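Local coordinates for protein V-type ATP synthase alpha chain (PDB 5BN3) that belongs to the rotary V/A-type ATPase family as its A (alpha) subunit and binds adenosine-5'-diphosphate through a P-loop nucleotide-binding domain, at residues G203-D208 and E486-Q491; L401-S406 and Y419-T424; M480-R485 and I537-I542. All blocks are in the same frame, centred on the assembly; numbering follows the deposited sequence.

Contact 1: residues G203-D208 and E486-Q491. With ADP (adenosine-5'-diphosphate), chain C.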
loop_
_atom_site.group_PDB
_atom_site.type_symbol
_atom_site.label_atom_id
_atom_site.label_comp_id
_atom_site.label_asym_id
_atom_site.label_seq_id
_atom_site.Cartn_x
_atom_site.Cartn_y
_atom_site.Cartn_z
ATOM N N GLY A 203 -31.566 -19.361 -18.652
ATOM C CA GLY A 203 -32.880 -18.785 -18.437
ATOM C C GLY A 203 -32.757 -17.327 -18.044
ATOM O O GLY A 203 -33.759 -16.632 -17.865
ATOM N N THR A 204 -31.515 -16.871 -17.898
ATOM C CA THR A 204 -31.224 -15.462 -17.650
ATOM C C THR A 204 -30.657 -14.852 -18.930
ATOM O O THR A 204 -29.648 -15.327 -19.455
ATOM C CB THR A 204 -30.223 -15.291 -16.491
ATOM O OG1 THR A 204 -30.802 -15.795 -15.279
ATOM C CG2 THR A 204 -29.872 -13.822 -16.300
ATOM N N ARG A 205 -31.310 -13.801 -19.423
ATOM C CA ARG A 205 -31.006 -13.224 -20.736
ATOM C C ARG A 205 -29.550 -12.791 -20.936
ATOM O O ARG A 205 -28.926 -13.149 -21.937
ATOM C CB ARG A 205 -31.951 -12.049 -21.033
ATOM C CG ARG A 205 -33.409 -12.465 -21.228
ATOM C CD ARG A 205 -34.293 -11.286 -21.621
ATOM N NE ARG A 205 -34.558 -10.393 -20.497
ATOM C CZ ARG A 205 -35.560 -10.554 -19.639
ATOM N NH1 ARG A 205 -36.391 -11.576 -19.772
ATOM N NH2 ARG A 205 -35.730 -9.695 -18.645
ATOM N N VAL A 206 -29.014 -12.022 -19.994
ATOM C CA VAL A 206 -27.647 -11.521 -20.126
ATOM C C VAL A 206 -26.636 -12.668 -20.183
ATOM O O VAL A 206 -25.626 -12.586 -20.883
ATOM C CB VAL A 206 -27.296 -10.503 -19.004
ATOM C CG1 VAL A 206 -27.389 -11.149 -17.623
ATOM C CG2 VAL A 206 -25.920 -9.898 -19.230
ATOM N N LEU A 207 -26.933 -13.756 -19.479
ATOM C CA LEU A 207 -26.036 -14.909 -19.458
ATOM C C LEU A 207 -26.232 -15.829 -20.662
ATOM O O LEU A 207 -25.349 -16.619 -20.989
ATOM C CB LEU A 207 -26.207 -15.707 -18.164
ATOM C CG LEU A 207 -25.931 -14.978 -16.851
ATOM C CD1 LEU A 207 -25.849 -15.967 -15.700
ATOM C CD2 LEU A 207 -24.653 -14.169 -16.950
ATOM N N ASP A 208 -27.383 -15.733 -21.318
ATOM C CA ASP A 208 -27.679 -16.620 -22.443
ATOM C C ASP A 208 -27.260 -16.048 -23.796
ATOM O O ASP A 208 -26.893 -16.793 -24.704
ATOM C CB ASP A 208 -29.166 -17.000 -22.460
ATOM C CG ASP A 208 -29.556 -17.884 -21.291
ATOM O OD1 ASP A 208 -28.650 -18.456 -20.648
ATOM O OD2 ASP A 208 -30.770 -18.013 -21.019
ATOM N N GLU A 486 -33.013 -1.476 -19.440
ATOM C CA GLU A 486 -34.235 -1.625 -18.648
ATOM C C GLU A 486 -35.200 -2.681 -19.183
ATOM O O GLU A 486 -36.037 -3.191 -18.439
ATOM C CB GLU A 486 -34.961 -0.277 -18.509
ATOM C CG GLU A 486 -34.211 0.766 -17.689
ATOM C CD GLU A 486 -34.988 2.065 -17.535
ATOM O OE1 GLU A 486 -36.113 2.160 -18.070
ATOM O OE2 GLU A 486 -34.471 2.992 -16.876
ATOM N N GLY A 487 -35.089 -3.007 -20.467
ATOM C CA GLY A 487 -36.021 -3.933 -21.088
ATOM C C GLY A 487 -35.459 -5.302 -21.425
ATOM O O GLY A 487 -36.219 -6.243 -21.647
ATOM N N PHE A 488 -34.134 -5.421 -21.457
ATOM C CA PHE A 488 -33.499 -6.678 -21.845
ATOM C C PHE A 488 -32.516 -7.213 -20.799
ATOM O O PHE A 488 -32.636 -8.353 -20.350
ATOM C CB PHE A 488 -32.795 -6.518 -23.194
ATOM C CG PHE A 488 -32.216 -7.792 -23.729
ATOM C CD1 PHE A 488 -33.038 -8.763 -24.275
ATOM C CD2 PHE A 488 -30.848 -8.017 -23.693
ATOM C CE1 PHE A 488 -32.509 -9.939 -24.770
ATOM C CE2 PHE A 488 -30.313 -9.191 -24.187
ATOM C CZ PHE A 488 -31.145 -10.154 -24.727
ATOM N N LEU A 489 -31.540 -6.391 -20.425
ATOM C CA LEU A 489 -30.499 -6.815 -19.490
ATOM C C LEU A 489 -31.056 -7.047 -18.087
ATOM O O LEU A 489 -30.769 -8.069 -17.459
ATOM C CB LEU A 489 -29.358 -5.796 -19.451
ATOM C CG LEU A 489 -28.611 -5.602 -20.771
ATOM C CD1 LEU A 489 -27.494 -4.580 -20.629
ATOM C CD2 LEU A 489 -28.055 -6.925 -21.245
ATOM N N GLN A 490 -31.855 -6.103 -17.599
ATOM C CA GLN A 490 -32.484 -6.247 -16.291
ATOM C C GLN A 490 -33.491 -7.389 -16.298
ATOM O O GLN A 490 -34.230 -7.578 -17.269
ATOM C CB GLN A 490 -33.165 -4.941 -15.864
ATOM C CG GLN A 490 -32.199 -3.858 -15.402
ATOM C CD GLN A 490 -32.906 -2.586 -14.969
ATOM O OE1 GLN A 490 -34.087 -2.607 -14.619
ATOM N NE2 GLN A 490 -32.185 -1.472 -14.995
ATOM N N GLN A 491 -33.511 -8.150 -15.209
ATOM C CA GLN A 491 -34.413 -9.288 -15.084
ATOM C C GLN A 491 -34.749 -9.527 -13.615
ATOM O O GLN A 491 -33.868 -9.836 -12.808
ATOM C CB GLN A 491 -33.788 -10.538 -15.715
ATOM C CG GLN A 491 -34.729 -11.733 -15.801
ATOM C CD GLN A 491 -34.215 -12.825 -16.719
ATOM O OE1 GLN A 491 -33.303 -12.606 -17.519
ATOM N NE2 GLN A 491 -34.803 -14.011 -16.610
HETATM P PB ADP C . -24.550 -11.111 -2.744
HETATM O O1B ADP C . -23.693 -10.676 -3.904
HETATM O O2B ADP C . -24.797 -12.593 -2.668
HETATM O O3B ADP C . -24.159 -10.471 -1.437
HETATM P PA ADP C . -27.405 -11.213 -3.098
HETATM O O1A ADP C . -27.429 -12.290 -4.143
HETATM O O2A ADP C . -27.760 -11.547 -1.673
HETATM O O3A ADP C . -25.978 -10.460 -3.130
HETATM O "O5'" ADP C . -28.377 -10.030 -3.596
HETATM C "C5'" ADP C . -28.400 -8.787 -2.896
HETATM C "C4'" ADP C . -29.760 -8.118 -3.062
HETATM O "O4'" ADP C . -30.009 -7.833 -4.444
HETATM C "C3'" ADP C . -30.855 -9.046 -2.568
HETATM O "O3'" ADP C . -31.661 -8.357 -1.608
HETATM C "C2'" ADP C . -31.662 -9.390 -3.801
HETATM O "O2'" ADP C . -33.064 -9.352 -3.534
HETATM C "C1'" ADP C . -31.284 -8.343 -4.835
HETATM N N9 ADP C . -31.202 -8.972 -6.175
HETATM C C8 ADP C . -30.111 -9.542 -6.719
HETATM N N7 ADP C . -30.382 -10.024 -7.959
HETATM C C5 ADP C . -31.674 -9.758 -8.226
HETATM C C6 ADP C . -32.600 -9.992 -9.357
HETATM N N6 ADP C . -32.186 -10.622 -10.487
HETATM N N1 ADP C . -33.870 -9.546 -9.220
HETATM C C2 ADP C . -34.291 -8.917 -8.105
HETATM N N3 ADP C . -33.506 -8.673 -7.042
HETATM C C4 ADP C . -32.209 -9.062 -7.045
HETATM O O HOH W 1 -30.802 -10.819 -17.775
#

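Contact 2: residues L401-S406 and Y419-T424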
loop_
_atom_site.group_PDB
_atom_site.type_symbol
_atom_site.label_atom_id
_atom_site.label_comp_id
_atom_site.label_asym_id
_atom_site.label_seq_id
_atom_site.Cartn_x
_atom_site.Cartn_y
_atom_site.Cartn_z
ATOM N N LEU A 401 -16.088 -14.507 -17.524
ATOM C CA LEU A 401 -16.216 -13.627 -16.370
ATOM C C LEU A 401 -17.601 -12.994 -16.364
ATOM O O LEU A 401 -17.945 -12.231 -17.268
ATOM C CB LEU A 401 -15.149 -12.527 -16.411
ATOM C CG LEU A 401 -15.317 -11.338 -15.457
ATOM C CD1 LEU A 401 -15.356 -11.821 -14.024
ATOM C CD2 LEU A 401 -14.206 -10.310 -15.641
ATOM N N TRP A 402 -18.398 -13.321 -15.354
ATOM C CA TRP A 402 -19.686 -12.664 -15.158
ATOM C C TRP A 402 -19.548 -11.675 -14.003
ATOM O O TRP A 402 -19.924 -11.967 -12.867
ATOM C CB TRP A 402 -20.782 -13.700 -14.885
ATOM C CG TRP A 402 -21.056 -14.593 -16.073
ATOM C CD1 TRP A 402 -20.755 -14.329 -17.380
ATOM C CD2 TRP A 402 -21.670 -15.895 -16.059
ATOM N NE1 TRP A 402 -21.151 -15.378 -18.178
ATOM C CE2 TRP A 402 -21.712 -16.347 -17.396
ATOM C CE3 TRP A 402 -22.187 -16.712 -15.051
ATOM C CZ2 TRP A 402 -22.256 -17.590 -17.745
ATOM C CZ3 TRP A 402 -22.727 -17.944 -15.402
ATOM C CH2 TRP A 402 -22.756 -18.369 -16.739
ATOM N N ALA A 403 -18.996 -10.502 -14.305
ATOM C CA ALA A 403 -18.632 -9.528 -13.274
ATOM C C ALA A 403 -19.813 -8.707 -12.779
ATOM O O ALA A 403 -20.529 -8.088 -13.570
ATOM C CB ALA A 403 -17.543 -8.604 -13.786
ATOM N N LEU A 404 -19.998 -8.677 -11.464
ATOM C CA LEU A 404 -21.076 -7.893 -10.877
ATOM C C LEU A 404 -20.575 -6.510 -10.461
ATOM O O LEU A 404 -19.440 -6.361 -10.004
ATOM C CB LEU A 404 -21.709 -8.637 -9.700
ATOM C CG LEU A 404 -22.370 -9.958 -10.102
ATOM C CD1 LEU A 404 -22.980 -10.660 -8.903
ATOM C CD2 LEU A 404 -23.432 -9.713 -11.160
ATOM N N ASP A 405 -21.424 -5.503 -10.627
ATOM C CA ASP A 405 -20.985 -4.116 -10.519
ATOM C C ASP A 405 -21.726 -3.330 -9.435
ATOM O O ASP A 405 -22.958 -3.303 -9.408
ATOM C CB ASP A 405 -21.142 -3.436 -11.881
ATOM C CG ASP A 405 -20.507 -2.070 -11.927
ATOM O OD1 ASP A 405 -19.268 -1.990 -12.067
ATOM O OD2 ASP A 405 -21.250 -1.075 -11.838
ATOM N N SER A 406 -20.962 -2.693 -8.549
ATOM C CA SER A 406 -21.514 -1.892 -7.457
ATOM C C SER A 406 -22.469 -0.813 -7.945
ATOM O O SER A 406 -23.526 -0.601 -7.354
ATOM C CB SER A 406 -20.388 -1.223 -6.669
ATOM O OG SER A 406 -19.577 -2.177 -6.016
ATOM N N TYR A 419 -21.425 -5.052 -18.377
ATOM C CA TYR A 419 -21.396 -5.498 -19.769
ATOM C C TYR A 419 -20.192 -4.994 -20.565
ATOM O O TYR A 419 -20.059 -5.296 -21.753
ATOM C CB TYR A 419 -22.699 -5.107 -20.477
ATOM C CG TYR A 419 -23.166 -3.700 -20.179
ATOM C CD1 TYR A 419 -22.578 -2.608 -20.798
ATOM C CD2 TYR A 419 -24.206 -3.469 -19.291
ATOM C CE1 TYR A 419 -23.004 -1.327 -20.534
ATOM C CE2 TYR A 419 -24.639 -2.190 -19.021
ATOM C CZ TYR A 419 -24.034 -1.124 -19.648
ATOM O OH TYR A 419 -24.454 0.158 -19.387
ATOM N N LEU A 420 -19.318 -4.231 -19.916
ATOM C CA LEU A 420 -18.099 -3.753 -20.561
ATOM C C LEU A 420 -16.886 -4.557 -20.106
ATOM O O LEU A 420 -15.933 -4.747 -20.861
ATOM C CB LEU A 420 -17.881 -2.268 -20.262
ATOM C CG LEU A 420 -18.946 -1.303 -20.790
ATOM C CD1 LEU A 420 -18.539 0.141 -20.552
ATOM C CD2 LEU A 420 -19.186 -1.547 -22.264
ATOM N N ILE A 421 -16.944 -5.032 -18.867
ATOM C CA ILE A 421 -15.840 -5.757 -18.246
ATOM C C ILE A 421 -16.015 -7.277 -18.362
ATOM O O ILE A 421 -15.042 -8.017 -18.536
ATOM C CB ILE A 421 -15.698 -5.330 -16.766
ATOM C CG1 ILE A 421 -15.182 -3.889 -16.682
ATOM C CG2 ILE A 421 -14.784 -6.267 -16.009
ATOM C CD1 ILE A 421 -13.853 -3.678 -17.374
ATOM N N SER A 422 -17.259 -7.741 -18.280
ATOM C CA SER A 422 -17.550 -9.168 -18.420
ATOM C C SER A 422 -17.161 -9.682 -19.804
ATOM O O SER A 422 -17.081 -8.912 -20.763
ATOM C CB SER A 422 -19.033 -9.445 -18.159
ATOM O OG SER A 422 -19.392 -9.078 -16.839
ATOM N N TYR A 423 -16.912 -10.987 -19.896
ATOM C CA TYR A 423 -16.540 -11.619 -21.156
ATOM C C TYR A 423 -16.869 -13.104 -21.160
ATOM O O TYR A 423 -17.033 -13.716 -20.104
ATOM C CB TYR A 423 -15.041 -11.427 -21.446
ATOM C CG TYR A 423 -14.103 -12.065 -20.440
ATOM C CD1 TYR A 423 -13.845 -13.431 -20.462
ATOM C CD2 TYR A 423 -13.456 -11.295 -19.491
ATOM C CE1 TYR A 423 -12.991 -14.009 -19.552
ATOM C CE2 TYR A 423 -12.590 -11.864 -18.583
ATOM C CZ TYR A 423 -12.367 -13.221 -18.618
ATOM O OH TYR A 423 -11.510 -13.801 -17.716
ATOM N N THR A 424 -16.961 -13.675 -22.356
ATOM C CA THR A 424 -16.949 -15.123 -22.518
ATOM C C THR A 424 -15.913 -15.483 -23.573
ATOM O O THR A 424 -15.767 -14.778 -24.572
ATOM C CB THR A 424 -18.337 -15.694 -22.895
ATOM O OG1 THR A 424 -18.240 -17.113 -23.073
ATOM C CG2 THR A 424 -18.864 -15.059 -24.182
#

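Contact 3: residues M480-R485 and I537-I542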
loop_
_atom_site.group_PDB
_atom_site.type_symbol
_atom_site.label_atom_id
_atom_site.label_comp_id
_atom_site.label_asym_id
_atom_site.label_seq_id
_atom_site.Cartn_x
_atom_site.Cartn_y
_atom_site.Cartn_z
ATOM N N MET A 480 -31.700 4.152 -26.931
ATOM C CA MET A 480 -31.648 2.711 -27.161
ATOM C C MET A 480 -30.932 1.977 -26.031
ATOM O O MET A 480 -31.296 0.851 -25.686
ATOM C CB MET A 480 -30.951 2.402 -28.487
ATOM C CG MET A 480 -31.660 2.950 -29.711
ATOM S SD MET A 480 -33.372 2.403 -29.824
ATOM C CE MET A 480 -33.154 0.625 -29.811
ATOM N N GLY A 481 -29.910 2.615 -25.469
ATOM C CA GLY A 481 -29.168 2.045 -24.359
ATOM C C GLY A 481 -30.062 1.826 -23.156
ATOM O O GLY A 481 -29.978 0.793 -22.493
ATOM N N ARG A 482 -30.924 2.802 -22.880
ATOM C CA ARG A 482 -31.886 2.696 -21.789
ATOM C C ARG A 482 -32.865 1.543 -22.015
ATOM O O ARG A 482 -33.220 0.824 -21.079
ATOM C CB ARG A 482 -32.648 4.016 -21.613
ATOM C CG ARG A 482 -33.771 3.950 -20.580
ATOM C CD ARG A 482 -34.502 5.280 -20.428
ATOM N NE ARG A 482 -35.596 5.194 -19.460
ATOM C CZ ARG A 482 -36.876 5.042 -19.787
ATOM N NH1 ARG A 482 -37.232 4.967 -21.063
ATOM N NH2 ARG A 482 -37.802 4.971 -18.840
ATOM N N ILE A 483 -33.292 1.372 -23.265
ATOM C CA ILE A 483 -34.220 0.305 -23.629
ATOM C C ILE A 483 -33.587 -1.073 -23.439
ATOM O O ILE A 483 -34.219 -1.992 -22.915
ATOM C CB ILE A 483 -34.694 0.452 -25.090
ATOM C CG1 ILE A 483 -35.464 1.764 -25.274
ATOM C CG2 ILE A 483 -35.574 -0.717 -25.494
ATOM C CD1 ILE A 483 -35.938 1.993 -26.693
ATOM N N ILE A 484 -32.338 -1.209 -23.872
ATOM C CA ILE A 484 -31.608 -2.464 -23.730
ATOM C C ILE A 484 -31.361 -2.786 -22.254
ATOM O O ILE A 484 -31.540 -3.927 -21.823
ATOM C CB ILE A 484 -30.271 -2.415 -24.505
ATOM C CG1 ILE A 484 -30.539 -2.337 -26.013
ATOM C CG2 ILE A 484 -29.415 -3.631 -24.187
ATOM C CD1 ILE A 484 -29.349 -1.881 -26.836
ATOM N N ARG A 485 -30.964 -1.777 -21.483
ATOM C CA ARG A 485 -30.703 -1.962 -20.057
ATOM C C ARG A 485 -31.969 -2.283 -19.264
ATOM O O ARG A 485 -32.001 -3.255 -18.511
ATOM C CB ARG A 485 -30.001 -0.732 -19.469
ATOM C CG ARG A 485 -28.527 -0.617 -19.847
ATOM C CD ARG A 485 -27.850 0.575 -19.176
ATOM N NE ARG A 485 -28.246 1.856 -19.759
ATOM C CZ ARG A 485 -29.149 2.674 -19.228
ATOM N NH1 ARG A 485 -29.752 2.351 -18.093
ATOM N NH2 ARG A 485 -29.446 3.817 -19.829
ATOM N N ILE A 537 -43.547 4.297 -27.461
ATOM C CA ILE A 537 -43.321 2.910 -27.852
ATOM C C ILE A 537 -42.178 2.304 -27.038
ATOM O O ILE A 537 -42.183 1.108 -26.737
ATOM C CB ILE A 537 -43.007 2.787 -29.359
ATOM C CG1 ILE A 537 -44.018 3.587 -30.186
ATOM C CG2 ILE A 537 -43.020 1.332 -29.790
ATOM C CD1 ILE A 537 -43.715 3.607 -31.675
ATOM N N HIS A 538 -41.203 3.134 -26.678
ATOM C CA HIS A 538 -40.066 2.665 -25.893
ATOM C C HIS A 538 -40.487 2.193 -24.504
ATOM O O HIS A 538 -39.961 1.202 -23.996
ATOM C CB HIS A 538 -38.969 3.735 -25.807
ATOM C CG HIS A 538 -39.363 4.961 -25.042
ATOM N ND1 HIS A 538 -40.171 5.943 -25.567
ATOM C CD2 HIS A 538 -39.030 5.374 -23.793
ATOM C CE1 HIS A 538 -40.334 6.904 -24.672
ATOM N NE2 HIS A 538 -39.652 6.581 -23.590
ATOM N N GLU A 539 -41.447 2.890 -23.902
ATOM C CA GLU A 539 -41.940 2.520 -22.580
ATOM C C GLU A 539 -42.759 1.229 -22.600
ATOM O O GLU A 539 -42.824 0.515 -21.600
ATOM C CB GLU A 539 -42.753 3.661 -21.957
ATOM C CG GLU A 539 -41.964 4.944 -21.697
ATOM C CD GLU A 539 -40.936 4.811 -20.579
ATOM O OE1 GLU A 539 -40.815 3.718 -19.985
ATOM O OE2 GLU A 539 -40.247 5.811 -20.289
ATOM N N LYS A 540 -43.381 0.932 -23.738
ATOM C CA LYS A 540 -44.138 -0.309 -23.891
ATOM C C LYS A 540 -43.206 -1.508 -24.024
ATOM O O LYS A 540 -43.467 -2.577 -23.470
ATOM C CB LYS A 540 -45.072 -0.232 -25.103
ATOM C CG LYS A 540 -46.158 0.824 -24.981
ATOM C CD LYS A 540 -46.840 0.744 -23.624
ATOM C CE LYS A 540 -46.847 2.097 -22.931
ATOM N NZ LYS A 540 -47.068 1.965 -21.464
ATOM N N ILE A 541 -42.117 -1.322 -24.767
ATOM C CA ILE A 541 -41.102 -2.357 -24.941
ATOM C C ILE A 541 -40.430 -2.705 -23.610
ATOM O O ILE A 541 -40.202 -3.877 -23.305
ATOM C CB ILE A 541 -40.032 -1.918 -25.971
ATOM C CG1 ILE A 541 -40.669 -1.728 -27.351
ATOM C CG2 ILE A 541 -38.901 -2.931 -26.050
ATOM C CD1 ILE A 541 -39.685 -1.313 -28.427
ATOM N N ILE A 542 -40.128 -1.677 -22.822
ATOM C CA ILE A 542 -39.478 -1.844 -21.523
ATOM C C ILE A 542 -40.326 -2.674 -20.544
ATOM O O ILE A 542 -39.786 -3.421 -19.724
ATOM C CB ILE A 542 -39.098 -0.460 -20.923
ATOM C CG1 ILE A 542 -37.924 0.142 -21.705
ATOM C CG2 ILE A 542 -38.731 -0.566 -19.458
ATOM C CD1 ILE A 542 -37.539 1.547 -21.270
#

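Contact 1: residues G203-D208 and E486-Q491
Arg205 and Gln491 lie one over the other, the guanidinium and the side-chain amide stacked with their planes 18° apart and Gln491 OE1 over the centre of the guanidinium. The bend at chi3 (-74°) places Arg205 NE against Phe488 O, 2.8 Å away, within the guanidinium plane and on a carbonyl lone pair. Arg205 NH2 meets Gln490 O at 2.9 Å. These carbonyls lie at the C-terminal end of helix 472-489 and just beyond it, where the positive group probably also interacts favourably with the helix dipole. NH2 has a second partner in Asp498, a salt bridge. The amide of Gln491 grips the backbone in return: OE1 accepts from Arg205 N at 3.0 Å, nearly straight at 171°, and NE2 donates to Gly203 O at 3.1 Å. The contact thus joins the start of helix 205-210 in the P-loop nucleotide-binding domain to the C-terminal helical domain, beside the nucleotide pocket. A water accepts from Val206 N and donates to both Leu489 O and Gln491 OE1, so OE1 is held from two sources. The Phe488 ring offers a face to Arg205 CB, near the rim, and its CE1 lies 3.9 Å from Arg205 CD. The backbone O of Gln491 accepts a hydrogen bond from N6 of adenosine-5'-diphosphate at 3.0 Å.

Contact 2: residues L401-S406 and Y419-T424
A chi1 of 63° puts Tyr423 CG between its own backbone N and carbonyl carbon, and the ring lies against Leu401 CB. That CB sits over the ring face, offset toward the rim on the CE2 side, 3.7 Å from the Tyr423 ring centroid in a CH-pi contact; CD2 of Leu401 also approaches CE2. The two side chains cross at about a right angle, and both leave the same face of the sheet. Beneath them the backbones form an antiparallel hydrogen-bonded pair: Leu401 N donates to Tyr423 O at 2.9 Å, and Tyr423 N returns a bond to Leu401 O at 3.1 Å. This is the short two-stranded sheet of 400-401 and 423-424 in the nucleotide-binding domain, lying next to strand 218-222, where the backbones of Trp402 and Ala220 are hydrogen-bonded. Past the bridge, Ser422 continues the link through its side chain: OG accepts from Ala403 N at 2.9 Å and is also hydrogen-bonded to Asn418 O, so the hydroxyl ties the chain at 403 to the turn that precedes the strand. Ala403 CB touches that hydroxyl and the CG2 methyl of Ile421, which also packs on Leu401 CD2 at 4.1 Å. On the assembly side, Ile421 packs on Gln307, and Tyr423 on Gly137, both residues of the neighbouring NEQ263 chain.

Contact 3: residues M480-R485 and I537-I542
Arg482 meets Glu539 in a salt bridge in which one carboxylate oxygen, OE2, takes both terminal nitrogens: NH2 at 3.0 Å and, more weakly, NH1 at 3.2 Å. A further bond from NH2 to OE1 is long and weak. The guanidinium and carboxylate planes stand 70° apart, so the pairing is not the coplanar, two-toothed kind. NH1 also lies in the plane of the His538 ring at its edge, 3.3 Å from CD2, and Ile542 CD1 comes to 3.4 Å from NH1, over a guanidinium face. Alongside the ion pair is an apolar strip: Ile483 CD1 touches His538 CB at 3.6 Å, and the CG2 methyls of Ile483 and Ile541 meet at 4.0 Å. The Arg482 chain, extended from CG to NE, carries the guanidinium across to Glu539. Glu539 starts away from the partner helix, but its bend at chi2 (-69°) places CD back toward the arginine. The two helical segments run nearly parallel, 20° apart with axes 9.6 Å from each other, within the C-terminal helical bundle; Tyr516 of helix 503-523 packs on Ile483 and Ile537, and His479 meets the His538 ring edge-to-face. With both Arg482 and Glu539 partly exposed and the bonds mostly weak, the ion pair probably adds modest electrostatic attraction at the solvent side of an interface whose more buried side is packing of Ile483 against Ile541 and the CB of His538.

Overall arrangement
Along the chain, both segments of contact 2 fall between those of contact 1, whereas 480-485 lies just before 486-491 and 537-542 follows everything else. Contacts 1 and 3 share helix 472-489, their centres about 13 Å apart: residues 480-485 pack on helix 537-542, and the end of the same helix reaches helix 205-210. Contact 2, also about 13 Å centre to centre from contact 1, touches it where Leu207 packs on Trp402 and Leu489 on Tyr419; Tyr419 also meets Arg485 of contact 3, though those centres are about 21 Å apart. Together they form a continuous path from the nucleotide-binding domain, past the adenosine-5'-diphosphate pocket, into the C-terminal helices.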